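Local coordinates for protein lysyl oxidase (Pichia pastoris, PDB 1W7C) that probably oxidises primary amines with the help of a copper ion and a protein-derived topaquinone cofactor, at residues L35-Y40 / E110-E114; Y228-N232 / F250-P254; R291-Y295 / A379-T383; E300-W304 / Y399-E403; F350-Y356 / I462-Y466. One frame throughout, in Å; residues are numbered along the deposited sequence.

Interaction 1: residues L35-Y40 / E110-E114; sequences LLHSTY and ETTIE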
# COMPACT_ATOMS: atom_id res chain seq x y z
N LEU A 35 46.71 11.35 -11.92
CA LEU A 35 46.76 12.29 -13.06
C LEU A 35 46.37 13.69 -12.62
O LEU A 35 46.97 14.67 -13.08
CB LEU A 35 45.88 11.80 -14.20
CG LEU A 35 45.94 12.61 -15.50
CD1 LEU A 35 47.35 12.70 -16.04
CD2 LEU A 35 44.99 12.01 -16.54
N LEU A 36 45.40 13.79 -11.73
CA LEU A 36 45.02 15.09 -11.19
C LEU A 36 46.21 15.69 -10.43
O LEU A 36 46.49 16.88 -10.59
CB LEU A 36 43.78 14.97 -10.29
CG LEU A 36 42.48 14.67 -11.02
CD1 LEU A 36 41.41 14.39 -10.02
CD2 LEU A 36 42.04 15.83 -11.91
N HIS A 37 46.91 14.87 -9.66
CA HIS A 37 48.06 15.35 -8.87
C HIS A 37 49.22 15.82 -9.76
O HIS A 37 49.99 16.70 -9.36
CB HIS A 37 48.55 14.28 -7.89
CG HIS A 37 47.93 14.36 -6.53
ND1 HIS A 37 48.43 15.15 -5.53
CD2 HIS A 37 46.83 13.75 -6.02
CE1 HIS A 37 47.69 15.01 -4.44
NE2 HIS A 37 46.72 14.15 -4.71
N SER A 38 49.37 15.21 -10.94
CA SER A 38 50.46 15.58 -11.84
C SER A 38 50.08 16.78 -12.73
O SER A 38 50.93 17.47 -13.25
CB SER A 38 50.94 14.38 -12.67
OG SER A 38 49.98 13.99 -13.62
N THR A 39 48.79 17.06 -12.84
CA THR A 39 48.29 18.12 -13.72
C THR A 39 48.10 19.46 -12.99
O THR A 39 48.34 20.52 -13.56
CB THR A 39 46.94 17.65 -14.33
OG1 THR A 39 47.15 16.45 -15.09
CG2 THR A 39 46.42 18.69 -15.32
N TYR A 40 47.67 19.38 -11.74
CA TYR A 40 47.38 20.54 -10.90
C TYR A 40 48.17 20.42 -9.60
O TYR A 40 48.65 19.34 -9.25
CB TYR A 40 45.88 20.59 -10.58
CG TYR A 40 44.97 20.49 -11.79
CD1 TYR A 40 44.19 19.37 -12.00
CD2 TYR A 40 44.88 21.51 -12.69
CE1 TYR A 40 43.36 19.28 -13.11
CE2 TYR A 40 44.06 21.41 -13.81
CZ TYR A 40 43.29 20.30 -13.99
OH TYR A 40 42.47 20.22 -15.08
N GLU A 110 45.99 8.99 -24.88
CA GLU A 110 44.70 9.47 -25.37
C GLU A 110 43.88 10.17 -24.27
O GLU A 110 42.93 10.88 -24.56
CB GLU A 110 43.87 8.31 -25.93
CG GLU A 110 44.50 7.60 -27.13
CD GLU A 110 43.47 6.81 -27.93
OE1 GLU A 110 42.38 6.51 -27.38
OE2 GLU A 110 43.76 6.50 -29.10
N THR A 111 44.27 9.96 -23.02
CA THR A 111 43.50 10.49 -21.89
C THR A 111 43.65 11.98 -21.77
O THR A 111 44.76 12.53 -21.84
CB THR A 111 43.95 9.85 -20.59
OG1 THR A 111 43.82 8.45 -20.69
CG2 THR A 111 43.06 10.25 -19.42
N THR A 112 42.52 12.64 -21.55
CA THR A 112 42.49 14.07 -21.31
C THR A 112 41.70 14.42 -20.07
O THR A 112 40.97 13.60 -19.51
CB THR A 112 41.87 14.80 -22.51
OG1 THR A 112 40.51 14.38 -22.69
CG2 THR A 112 42.59 14.44 -23.83
N ILE A 113 41.87 15.66 -19.65
CA ILE A 113 41.05 16.28 -18.62
C ILE A 113 40.38 17.51 -19.21
O ILE A 113 41.06 18.40 -19.72
CB ILE A 113 41.92 16.69 -17.43
CG1 ILE A 113 42.73 15.49 -16.90
CG2 ILE A 113 41.04 17.32 -16.35
CD1 ILE A 113 43.71 15.84 -15.79
N GLU A 114 39.04 17.54 -19.15
CA GLU A 114 38.26 18.61 -19.75
C GLU A 114 37.19 19.08 -18.79
O GLU A 114 36.66 18.28 -18.02
CB GLU A 114 37.55 18.12 -21.01
CG GLU A 114 38.44 17.49 -22.08
CD GLU A 114 37.64 16.79 -23.16
OE1 GLU A 114 36.39 16.79 -23.08
OE2 GLU A 114 38.27 16.23 -24.09
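A helix end packed on the face of a sheet can gather round one strand side chain, and the C-terminal end of helix 26-39 does so round I113. The helix opens the segment with L35, whose side chain is directed at strand 112-114. Its CG lies 3.9 Å from I113 CD1, and its CD2 is 3.9 Å from T111 CG2. L36 takes a lesser part: its CA-to-CB bond runs sideways, yet L36 CD2 comes within 4.2 Å of I113 CD1. One turn on, T39 turns its hydroxyl inward, with T39 OG1 3.6 Å from I113 CD1. That hydroxyl is already satisfied, since T39 OG1 donates to L35 O at 2.7 Å. Y40 is the first residue to leave helical geometry, and its OH reaches I113 CG2 at 3.5 Å. Thus I113 is held from several directions, while its neighbours T112 and E114 point away, as strand alternation demands. The axes of helix 35-39 and strand 112-114 cross at -75°, 10.6 Å apart at closest. The strand is hydrogen-bonded to strand 96-103 of the N2 domain through its backbone, whereas the helix end packs there by side chains, L35 on V102 and Y40 on L100. No polar bond joins the two segments, and T111 OG1 bonds to P104 O. The closest pairs set carbon against carbon, or a hydroxyl oxygen against I113 carbons, so the contact rests on apolar packing.

Interaction 2: residues Y228-N232 / F250-P254; sequences YIYNN and FVTLP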
# COMPACT_ATOMS: atom_id res chain seq x y z
N TYR A 228 21.29 37.11 17.51
CA TYR A 228 20.84 36.05 18.40
C TYR A 228 19.34 36.16 18.52
O TYR A 228 18.82 37.26 18.67
CB TYR A 228 21.51 36.17 19.77
CG TYR A 228 22.99 35.92 19.69
CD1 TYR A 228 23.92 36.96 19.85
CD2 TYR A 228 23.46 34.65 19.39
CE1 TYR A 228 25.28 36.70 19.74
CE2 TYR A 228 24.80 34.40 19.27
CZ TYR A 228 25.71 35.42 19.45
OH TYR A 228 27.05 35.11 19.33
N ILE A 229 18.64 35.04 18.46
CA ILE A 229 17.18 35.04 18.46
C ILE A 229 16.72 34.08 19.54
O ILE A 229 17.12 32.92 19.55
CB ILE A 229 16.64 34.63 17.08
CG1 ILE A 229 17.10 35.61 16.00
CG2 ILE A 229 15.12 34.47 17.12
CD1 ILE A 229 17.02 35.06 14.61
N TYR A 230 15.86 34.57 20.43
CA TYR A 230 15.38 33.79 21.56
C TYR A 230 14.01 34.30 21.95
O TYR A 230 13.80 35.51 22.04
CB TYR A 230 16.36 33.86 22.74
CG TYR A 230 15.89 33.08 23.95
CD1 TYR A 230 16.07 31.71 24.05
CD2 TYR A 230 15.23 33.73 24.99
CE1 TYR A 230 15.64 31.01 25.14
CE2 TYR A 230 14.79 33.04 26.10
CZ TYR A 230 14.99 31.68 26.17
OH TYR A 230 14.56 30.99 27.26
N ASN A 231 13.06 33.38 22.14
CA ASN A 231 11.68 33.75 22.45
C ASN A 231 11.14 34.79 21.46
O ASN A 231 10.49 35.75 21.84
CB ASN A 231 11.56 34.23 23.91
CG ASN A 231 10.12 34.42 24.35
OD1 ASN A 231 9.20 33.74 23.88
ND2 ASN A 231 9.92 35.36 25.30
N ASN A 232 11.45 34.57 20.18
CA ASN A 232 11.00 35.40 19.06
C ASN A 232 11.45 36.87 19.09
O ASN A 232 10.88 37.69 18.40
CB ASN A 232 9.47 35.31 18.92
CG ASN A 232 9.02 33.96 18.43
OD1 ASN A 232 9.42 33.55 17.32
ND2 ASN A 232 8.23 33.24 19.23
N PHE A 250 12.65 40.13 32.05
CA PHE A 250 13.10 39.17 31.03
C PHE A 250 12.43 37.82 31.21
O PHE A 250 12.44 37.26 32.31
CB PHE A 250 14.63 38.98 31.05
CG PHE A 250 15.14 38.17 29.89
CD1 PHE A 250 15.35 38.76 28.66
CD2 PHE A 250 15.36 36.80 30.03
CE1 PHE A 250 15.78 38.00 27.57
CE2 PHE A 250 15.79 36.04 28.96
CZ PHE A 250 16.00 36.63 27.72
N VAL A 251 11.89 37.28 30.11
CA VAL A 251 11.22 35.99 30.11
C VAL A 251 12.19 34.90 29.64
O VAL A 251 12.69 34.94 28.52
CB VAL A 251 9.94 36.03 29.23
CG1 VAL A 251 9.31 34.64 29.10
CG2 VAL A 251 8.93 37.04 29.81
N THR A 252 12.46 33.95 30.53
CA THR A 252 13.18 32.74 30.17
C THR A 252 12.18 31.62 29.99
O THR A 252 11.37 31.33 30.88
CB THR A 252 14.19 32.38 31.26
OG1 THR A 252 15.09 33.47 31.46
CG2 THR A 252 15.07 31.23 30.82
N LEU A 253 12.20 31.02 28.80
CA LEU A 253 11.28 29.95 28.52
C LEU A 253 11.69 28.67 29.27
O LEU A 253 12.85 28.51 29.64
CB LEU A 253 11.24 29.68 27.02
CG LEU A 253 10.71 30.80 26.15
CD1 LEU A 253 11.05 30.53 24.71
CD2 LEU A 253 9.19 30.98 26.33
N PRO A 254 10.72 27.78 29.52
CA PRO A 254 11.01 26.53 30.22
C PRO A 254 12.18 25.74 29.62
O PRO A 254 12.28 25.57 28.40
CB PRO A 254 9.69 25.76 30.11
CG PRO A 254 8.65 26.83 30.03
CD PRO A 254 9.29 27.90 29.19
O HOH W 1 15.04 28.50 27.87
O HOH W 2 12.36 36.67 26.29
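Direct hydrogen bonding between a strand end and a loop can rest on a single side chain, here that of Y230. The backbone of the loop donates to it, L253 N to Y230 OH, over 2.8 Å at an N-H...O angle of 146°. Two waters extend the polar link. Water 1 accepts from Y230 OH at 2.6 Å and donates to L253 O at 2.8 Å, so the tyrosine hydroxyl serves both the amide and, through the water, the carbonyl of one residue. Water 2 accepts from N231 ND2 at 2.9 Å and donates to V251 O at 2.8 Å. Y230 ends strand 224-230, and N231 and N232, both with positive phi, form the two-residue type I' turn of the hairpin leading into strand 233-235. The hairpin forms one side of the five-stranded antiparallel sheet in the DUF1965 region, with 233-235 outermost; this region belongs to the same clan as the N2 domain, and the loop 250-254 comes back past the turn after helix 238-246. Apolar packing surrounds the bonds. Y230 CD2 meets F250 CZ at 4.1 Å, Y230 CZ lies 4.3 Å from L253 CB, and both aromatic side chains also touch L162 of helix 153-163. T252 CG2 is 3.6 Å from Y230 OH, while N231 OD1, which is bonded to N468, lies 3.7 Å from L253 CD2.

Interaction 3: residues R291-Y295 / A379-T383; sequences RRWAY and AGYFT. With NAG (2-acetamido-2-deoxy-beta-D-glucopyranose), chain T.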
# COMPACT_ATOMS: atom_id res chain seq x y z
N ARG A 291 18.57 -21.39 -2.66
CA ARG A 291 18.34 -20.07 -3.23
C ARG A 291 17.89 -20.19 -4.68
O ARG A 291 18.39 -21.02 -5.44
CB ARG A 291 19.63 -19.32 -3.13
CG ARG A 291 19.59 -17.91 -3.68
CD ARG A 291 20.94 -17.27 -3.74
NE ARG A 291 21.46 -16.94 -2.43
CZ ARG A 291 22.65 -16.37 -2.24
NH1 ARG A 291 23.45 -16.17 -3.27
NH2 ARG A 291 23.07 -16.03 -1.02
N ARG A 292 16.95 -19.32 -5.06
CA ARG A 292 16.30 -19.39 -6.38
C ARG A 292 16.55 -18.22 -7.34
O ARG A 292 15.92 -18.14 -8.39
CB ARG A 292 14.78 -19.63 -6.22
CG ARG A 292 14.44 -20.75 -5.25
CD ARG A 292 13.08 -21.33 -5.35
NE ARG A 292 12.08 -20.27 -5.55
CZ ARG A 292 11.06 -20.33 -6.39
NH1 ARG A 292 10.76 -21.47 -7.02
NH2 ARG A 292 10.34 -19.22 -6.59
N TRP A 293 17.47 -17.33 -6.94
CA TRP A 293 18.00 -16.27 -7.78
C TRP A 293 19.49 -16.54 -7.97
O TRP A 293 20.14 -17.19 -7.17
CB TRP A 293 17.74 -14.88 -7.17
CG TRP A 293 18.23 -14.69 -5.76
CD1 TRP A 293 17.54 -14.93 -4.61
CD2 TRP A 293 19.51 -14.15 -5.34
NE1 TRP A 293 18.32 -14.64 -3.51
CE2 TRP A 293 19.53 -14.17 -3.93
CE3 TRP A 293 20.66 -13.72 -6.02
CZ2 TRP A 293 20.61 -13.73 -3.19
CZ3 TRP A 293 21.73 -13.28 -5.29
CH2 TRP A 293 21.71 -13.30 -3.88
N ALA A 294 20.01 -16.06 -9.09
CA ALA A 294 21.41 -16.25 -9.48
C ALA A 294 22.06 -14.90 -9.75
O ALA A 294 21.38 -13.89 -9.91
CB ALA A 294 21.51 -17.13 -10.71
N TYR A 295 23.38 -14.88 -9.82
CA TYR A 295 24.09 -13.62 -10.04
C TYR A 295 25.47 -13.87 -10.60
O TYR A 295 26.03 -14.98 -10.49
CB TYR A 295 24.20 -12.79 -8.76
CG TYR A 295 25.14 -13.38 -7.74
CD1 TYR A 295 26.41 -12.84 -7.52
CD2 TYR A 295 24.77 -14.48 -7.00
CE1 TYR A 295 27.27 -13.39 -6.61
CE2 TYR A 295 25.65 -15.09 -6.08
CZ TYR A 295 26.90 -14.54 -5.89
OH TYR A 295 27.75 -15.07 -4.97
N ALA A 379 19.03 -13.68 2.91
CA ALA A 379 19.54 -12.68 1.96
C ALA A 379 20.99 -12.95 1.59
O ALA A 379 21.74 -13.47 2.39
CB ALA A 379 19.46 -11.29 2.54
N GLY A 380 21.36 -12.56 0.38
CA GLY A 380 22.74 -12.41 -0.00
C GLY A 380 23.12 -10.93 0.01
O GLY A 380 22.32 -10.07 -0.29
N TYR A 381 24.38 -10.67 0.35
CA TYR A 381 24.88 -9.31 0.53
C TYR A 381 25.98 -8.97 -0.46
O TYR A 381 26.80 -9.84 -0.83
CB TYR A 381 25.44 -9.14 1.96
CG TYR A 381 24.37 -9.12 2.98
CD1 TYR A 381 24.00 -10.25 3.63
CD2 TYR A 381 23.68 -7.95 3.26
CE1 TYR A 381 22.99 -10.26 4.56
CE2 TYR A 381 22.67 -7.92 4.17
CZ TYR A 381 22.32 -9.08 4.82
OH TYR A 381 21.29 -9.07 5.74
N PHE A 382 26.01 -7.69 -0.83
CA PHE A 382 26.92 -7.18 -1.87
C PHE A 382 27.69 -5.97 -1.42
O PHE A 382 27.18 -5.14 -0.68
CB PHE A 382 26.12 -6.92 -3.17
CG PHE A 382 25.59 -8.21 -3.73
CD1 PHE A 382 24.39 -8.72 -3.29
CD2 PHE A 382 26.39 -9.00 -4.55
CE1 PHE A 382 23.98 -9.99 -3.69
CE2 PHE A 382 25.98 -10.26 -4.97
CZ PHE A 382 24.76 -10.75 -4.55
N THR A 383 28.94 -5.92 -1.85
CA THR A 383 29.89 -4.88 -1.52
C THR A 383 29.91 -3.86 -2.65
O THR A 383 29.95 -4.22 -3.84
CB THR A 383 31.28 -5.51 -1.38
OG1 THR A 383 31.27 -6.45 -0.30
CG2 THR A 383 32.32 -4.47 -1.02
C1 NAG T . 36.11 -4.71 -1.01
C2 NAG T . 37.56 -5.12 -1.34
C3 NAG T . 37.61 -6.45 -2.08
C4 NAG T . 36.88 -7.51 -1.28
C5 NAG T . 35.48 -7.01 -0.89
C6 NAG T . 34.76 -8.01 0.02
C7 NAG T . 39.36 -3.52 -1.64
C8 NAG T . 40.32 -3.02 -2.68
N2 NAG T . 38.26 -4.09 -2.10
O3 NAG T . 38.95 -6.87 -2.29
O4 NAG T . 36.84 -8.71 -2.02
O5 NAG T . 35.59 -5.77 -0.21
O6 NAG T . 35.40 -8.02 1.28
O7 NAG T . 39.62 -3.38 -0.44
O HOH W 3 22.28 -16.26 1.82
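This contact lies between two layers of the large beta sandwich expected of the enzyme domain in copper amine oxidases. The segment 291-295 leads into strand 294-296, and 379-383 opens strand 380-388; their touching parts run only 19° apart in direction, and even the nearest CA atoms, of R291 and A379, are 9.1 Å apart, so side chains must fill the gap. F382 is the principal filler. It presents its ring edge to the face of Y295 in a T-shaped stack, with centroids 5.3 Å apart and planes at 80°, and Y295 CD1 comes within 3.7 Å of F382 CE2. On another part of its rim, F382 CE1 lies 4.0 Å from W293 CH2. The indole continues toward the backbone, with W293 CZ2 3.8 Å from G380 N. A beta carbon at G380 would sit 2.8 Å from W293 CH2, a clash, so the bare backbone makes the close approach possible. R291 NH2 is 3.8 Å from G380 CA, and water 3 lies 3.0 Å from R291 NH2, from which it accepts, and 2.9 Å from A379 O. R292 takes another course, making salt bridges to E403 and to D278 of the second subunit. At the far end, T383 CG2 lies 3.6 Å from O5 of an N-acetylglucosamine. Aromatic interleaving between stacked strands of this sort fits the large beta sandwich of topaquinone oxidases.

Interaction 4: residues E300-W304 / Y399-E403; sequences EYFSW and YCVFE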
# COMPACT_ATOMS: atom_id res chain seq x y z
N GLU A 300 27.79 -7.74 -11.18
CA GLU A 300 26.60 -7.35 -10.44
C GLU A 300 25.35 -7.39 -11.36
O GLU A 300 24.56 -6.46 -11.45
CB GLU A 300 26.77 -5.97 -9.74
CG GLU A 300 27.63 -6.22 -8.48
CD GLU A 300 27.95 -4.92 -7.78
OE1 GLU A 300 27.28 -4.58 -6.77
OE2 GLU A 300 28.85 -4.21 -8.30
N TYR A 301 25.23 -8.55 -12.00
CA TYR A 301 24.08 -8.90 -12.83
C TYR A 301 23.30 -9.98 -12.09
O TYR A 301 23.90 -10.91 -11.53
CB TYR A 301 24.52 -9.40 -14.20
CG TYR A 301 23.38 -9.90 -15.04
CD1 TYR A 301 22.60 -9.02 -15.79
CD2 TYR A 301 23.07 -11.25 -15.10
CE1 TYR A 301 21.54 -9.47 -16.55
CE2 TYR A 301 21.99 -11.71 -15.85
CZ TYR A 301 21.24 -10.82 -16.60
OH TYR A 301 20.16 -11.25 -17.34
N PHE A 302 21.98 -9.81 -12.02
CA PHE A 302 21.09 -10.67 -11.24
C PHE A 302 20.01 -11.25 -12.14
O PHE A 302 19.54 -10.57 -13.04
CB PHE A 302 20.43 -9.82 -10.13
CG PHE A 302 21.41 -9.37 -9.12
CD1 PHE A 302 22.13 -8.20 -9.30
CD2 PHE A 302 21.70 -10.14 -8.00
CE1 PHE A 302 23.12 -7.84 -8.40
CE2 PHE A 302 22.68 -9.78 -7.12
CZ PHE A 302 23.37 -8.65 -7.30
N SER A 303 19.68 -12.53 -11.92
CA SER A 303 18.58 -13.21 -12.60
C SER A 303 17.67 -13.89 -11.58
O SER A 303 18.12 -14.51 -10.61
CB SER A 303 19.10 -14.26 -13.64
OG SER A 303 19.62 -15.40 -13.02
N TRP A 304 16.38 -13.79 -11.85
CA TRP A 304 15.36 -14.44 -11.04
C TRP A 304 14.10 -14.60 -11.87
O TRP A 304 13.50 -13.61 -12.26
CB TRP A 304 15.07 -13.66 -9.77
CG TRP A 304 13.91 -14.21 -8.97
CD1 TRP A 304 13.92 -15.23 -8.07
CD2 TRP A 304 12.57 -13.69 -8.96
NE1 TRP A 304 12.68 -15.43 -7.54
CE2 TRP A 304 11.82 -14.50 -8.05
CE3 TRP A 304 11.90 -12.67 -9.64
CZ2 TRP A 304 10.46 -14.30 -7.82
CZ3 TRP A 304 10.56 -12.50 -9.40
CH2 TRP A 304 9.86 -13.28 -8.50
N TYR A 399 24.11 -3.66 0.04
CA TYR A 399 22.75 -3.97 -0.34
C TYR A 399 22.54 -5.45 -0.23
O TYR A 399 23.49 -6.22 -0.20
CB TYR A 399 22.38 -3.40 -1.72
CG TYR A 399 23.08 -4.00 -2.93
CD1 TYR A 399 22.52 -5.05 -3.62
CD2 TYR A 399 24.26 -3.47 -3.40
CE1 TYR A 399 23.11 -5.55 -4.77
CE2 TYR A 399 24.86 -3.96 -4.56
CZ TYR A 399 24.28 -5.01 -5.24
OH TYR A 399 24.86 -5.51 -6.38
N CYS A 400 21.28 -5.85 -0.11
CA CYS A 400 20.95 -7.27 0.01
C CYS A 400 19.91 -7.65 -1.02
O CYS A 400 19.13 -6.80 -1.50
CB CYS A 400 20.43 -7.64 1.42
SG CYS A 400 18.76 -6.99 1.76
N VAL A 401 19.92 -8.94 -1.34
CA VAL A 401 19.00 -9.55 -2.27
C VAL A 401 18.38 -10.76 -1.62
O VAL A 401 19.08 -11.60 -1.07
CB VAL A 401 19.76 -9.96 -3.55
CG1 VAL A 401 18.81 -10.61 -4.56
CG2 VAL A 401 20.51 -8.73 -4.15
N PHE A 402 17.06 -10.86 -1.63
CA PHE A 402 16.37 -11.99 -1.04
C PHE A 402 15.06 -12.29 -1.73
O PHE A 402 14.42 -11.41 -2.32
CB PHE A 402 16.13 -11.81 0.48
CG PHE A 402 15.22 -10.65 0.85
CD1 PHE A 402 15.74 -9.38 1.00
CD2 PHE A 402 13.87 -10.86 1.08
CE1 PHE A 402 14.93 -8.31 1.36
CE2 PHE A 402 13.05 -9.79 1.46
CZ PHE A 402 13.58 -8.52 1.59
N GLU A 403 14.67 -13.56 -1.65
CA GLU A 403 13.37 -13.99 -2.13
C GLU A 403 12.39 -14.06 -0.96
O GLU A 403 12.61 -14.73 0.03
CB GLU A 403 13.45 -15.34 -2.82
CG GLU A 403 12.15 -15.66 -3.57
CD GLU A 403 12.20 -16.97 -4.34
OE1 GLU A 403 12.79 -17.96 -3.85
OE2 GLU A 403 11.58 -17.00 -5.44
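Two carboxylates, that of E403 buried, each find a partner across the gap. Y399 OH donates to E300 OE1 at 2.6 Å, and W304 NE1 donates to E403 OE2 at 2.8 Å with an angle of 160°. The donor and acceptor layers are exchanged between these two bonds, one acid coming from each segment. Both have further support: Y399 OH is also hydrogen-bonded to T311, and E403 OE2 forms a salt bridge with R292. Between these polar ends F302 fills the middle. Its CE1 is 3.5 Å from Y399 OH, its CZ is 4.0 Å from Y399 CE1, and its CE2 packs against V401 CG2 at 3.8 Å, while F382 meets the F302 ring edge-to-face. E300, with positive phi, forms a G1 beta bulge with Y301 opposite D296, at the start of strand 301-304. In the other strand, C400 takes no part in the contact and is tied by a disulfide to C375. Strands 301-304 and 399-403 run almost parallel, 11° apart, but their axes come no closer than 10.4 Å. Such a separation means packing of sheet faces rather than backbone pairing, as between the layers of the beta sandwich in copper amine oxidases.

Interaction 5: residues F350-Y356 / I462-Y466; sequences FNQHTFY and IQAGY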
# COMPACT_ATOMS: atom_id res chain seq x y z
N PHE A 350 15.44 28.04 12.67
CA PHE A 350 16.22 26.87 12.29
C PHE A 350 15.38 25.95 11.41
O PHE A 350 15.74 25.68 10.25
CB PHE A 350 16.78 26.13 13.48
CG PHE A 350 17.79 25.08 13.09
CD1 PHE A 350 19.14 25.41 12.92
CD2 PHE A 350 17.41 23.77 12.87
CE1 PHE A 350 20.07 24.45 12.56
CE2 PHE A 350 18.35 22.84 12.49
CZ PHE A 350 19.67 23.18 12.34
N ASN A 351 14.28 25.46 11.95
CA ASN A 351 13.46 24.52 11.19
C ASN A 351 12.84 25.18 9.97
O ASN A 351 12.76 24.56 8.92
CB ASN A 351 12.43 23.83 12.08
CG ASN A 351 13.05 22.77 12.99
OD1 ASN A 351 14.26 22.56 13.02
ND2 ASN A 351 12.21 22.07 13.72
N GLN A 352 12.46 26.46 10.05
CA GLN A 352 11.85 27.11 8.90
C GLN A 352 12.86 27.27 7.73
O GLN A 352 12.44 27.37 6.59
CB GLN A 352 11.19 28.43 9.28
CG GLN A 352 10.60 29.23 8.12
CD GLN A 352 9.59 28.45 7.26
OE1 GLN A 352 8.83 27.62 7.75
NE2 GLN A 352 9.61 28.74 5.96
N HIS A 353 14.16 27.24 8.03
CA HIS A 353 15.23 27.32 7.05
C HIS A 353 15.86 25.97 6.73
O HIS A 353 16.92 25.92 6.13
CB HIS A 353 16.29 28.33 7.52
CG HIS A 353 15.80 29.74 7.52
ND1 HIS A 353 15.65 30.49 8.67
CD2 HIS A 353 15.35 30.52 6.50
CE1 HIS A 353 15.17 31.68 8.35
NE2 HIS A 353 14.99 31.73 7.04
N THR A 354 15.18 24.88 7.08
CA THR A 354 15.69 23.56 6.77
C THR A 354 15.00 23.02 5.54
O THR A 354 13.79 22.79 5.54
CB THR A 354 15.46 22.63 7.97
OG1 THR A 354 16.22 23.08 9.10
CG2 THR A 354 15.96 21.23 7.66
N PHE A 355 15.79 22.78 4.49
CA PHE A 355 15.32 22.17 3.24
C PHE A 355 16.46 21.32 2.74
O PHE A 355 17.22 21.71 1.85
CB PHE A 355 14.97 23.30 2.26
CG PHE A 355 14.12 22.89 1.06
CD1 PHE A 355 13.32 23.83 0.42
CD2 PHE A 355 14.18 21.60 0.52
CE1 PHE A 355 12.57 23.51 -0.70
CE2 PHE A 355 13.42 21.30 -0.60
CZ PHE A 355 12.64 22.23 -1.20
N TYR A 356 16.62 20.16 3.36
CA TYR A 356 17.72 19.27 3.02
C TYR A 356 17.61 18.70 1.62
O TYR A 356 16.52 18.27 1.20
CB TYR A 356 17.84 18.07 4.00
CG TYR A 356 18.12 18.44 5.43
CD1 TYR A 356 17.28 18.03 6.45
CD2 TYR A 356 19.21 19.22 5.75
CE1 TYR A 356 17.51 18.40 7.76
CE2 TYR A 356 19.48 19.57 7.07
CZ TYR A 356 18.61 19.18 8.06
OH TYR A 356 18.86 19.62 9.35
N ILE A 462 13.17 12.05 14.57
CA ILE A 462 12.68 13.26 13.91
C ILE A 462 13.55 14.49 14.22
O ILE A 462 14.17 14.54 15.26
CB ILE A 462 11.21 13.56 14.30
CG1 ILE A 462 11.09 13.86 15.80
CG2 ILE A 462 10.31 12.47 13.88
CD1 ILE A 462 9.72 14.36 16.25
N GLN A 463 13.53 15.48 13.33
CA GLN A 463 14.06 16.79 13.64
C GLN A 463 12.91 17.59 14.24
O GLN A 463 12.12 18.19 13.54
CB GLN A 463 14.66 17.45 12.41
CG GLN A 463 15.24 18.81 12.72
CD GLN A 463 15.96 19.47 11.56
OE1 GLN A 463 16.72 18.83 10.89
NE2 GLN A 463 15.71 20.74 11.36
N ALA A 464 12.81 17.50 15.55
CA ALA A 464 11.81 18.23 16.29
C ALA A 464 12.23 19.68 16.46
O ALA A 464 13.28 20.13 15.94
CB ALA A 464 11.64 17.58 17.62
N GLY A 465 11.36 20.48 17.08
CA GLY A 465 11.69 21.84 17.40
C GLY A 465 11.33 22.21 18.81
O GLY A 465 10.55 21.54 19.46
N TYR A 466 11.87 23.32 19.31
CA TYR A 466 11.48 23.80 20.62
C TYR A 466 10.00 24.28 20.57
O TYR A 466 9.59 24.93 19.62
CB TYR A 466 12.43 24.92 21.11
CG TYR A 466 12.08 25.36 22.52
CD1 TYR A 466 12.66 24.76 23.61
CD2 TYR A 466 11.13 26.34 22.73
CE1 TYR A 466 12.29 25.12 24.91
CE2 TYR A 466 10.75 26.70 24.01
CZ TYR A 466 11.33 26.08 25.09
OH TYR A 466 10.94 26.42 26.36
O HOH W 4 15.36 22.61 15.69
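A buried glutamine can tie its own loop to a second segment by using both ends of its amide, and Q463, which follows I462, does so. Q463 NE2 donates to N351 OD1 at 2.9 Å and, over a longer 3.3 Å, to T354 OG1, while Q463 OE1 accepts from Y356 OH at 2.8 Å. The same NE2 lies 3.6 Å from F350 CE2, at the ring edge. This network borders the active site of the enzyme domain: the side chain of Q463 is about 6 Å from that of the copper ligand H488, and that of Y356 about 4 Å from that of D358, the predicted proton acceptor. Next, A464 O accepts from N351 ND2 at 3.1 Å, a group also bonded to S486. Water 4 adds a bridge, donating to N351 OD1 at 2.9 Å and to A464 O at 3.2 Å. G465 begins strand 465-466, and its CA sits 3.7 Å from N351 ND2; a beta carbon there would be tight. Beyond it, the hydroxyl of Y466 is hydrogen-bonded to P254 O.

How the interactions relate
Along the chain, interactions 1 and 2 come first, each complete before the next opens, whereas the segments of interactions 3, 4 and 5 alternate within the enzyme domain. Interactions 3 and 4 are practically one site, their centres about 5 Å apart: strands 294-296 and 301-304 are neighbours in the large sheet, as are 380-388 and 391-405, and the R292-E403 salt bridge joins them. Interaction 5 lies about 37 Å from interaction 4 between centres, across the chain's centre and nearer the copper. It touches interaction 2 through Y466 and P254, coupling the DUF1965 region to the enzyme domain. Interaction 1 stands apart, the nearest atoms of any other about 23 Å away; the other four reach the second subunit, interaction 1 does not.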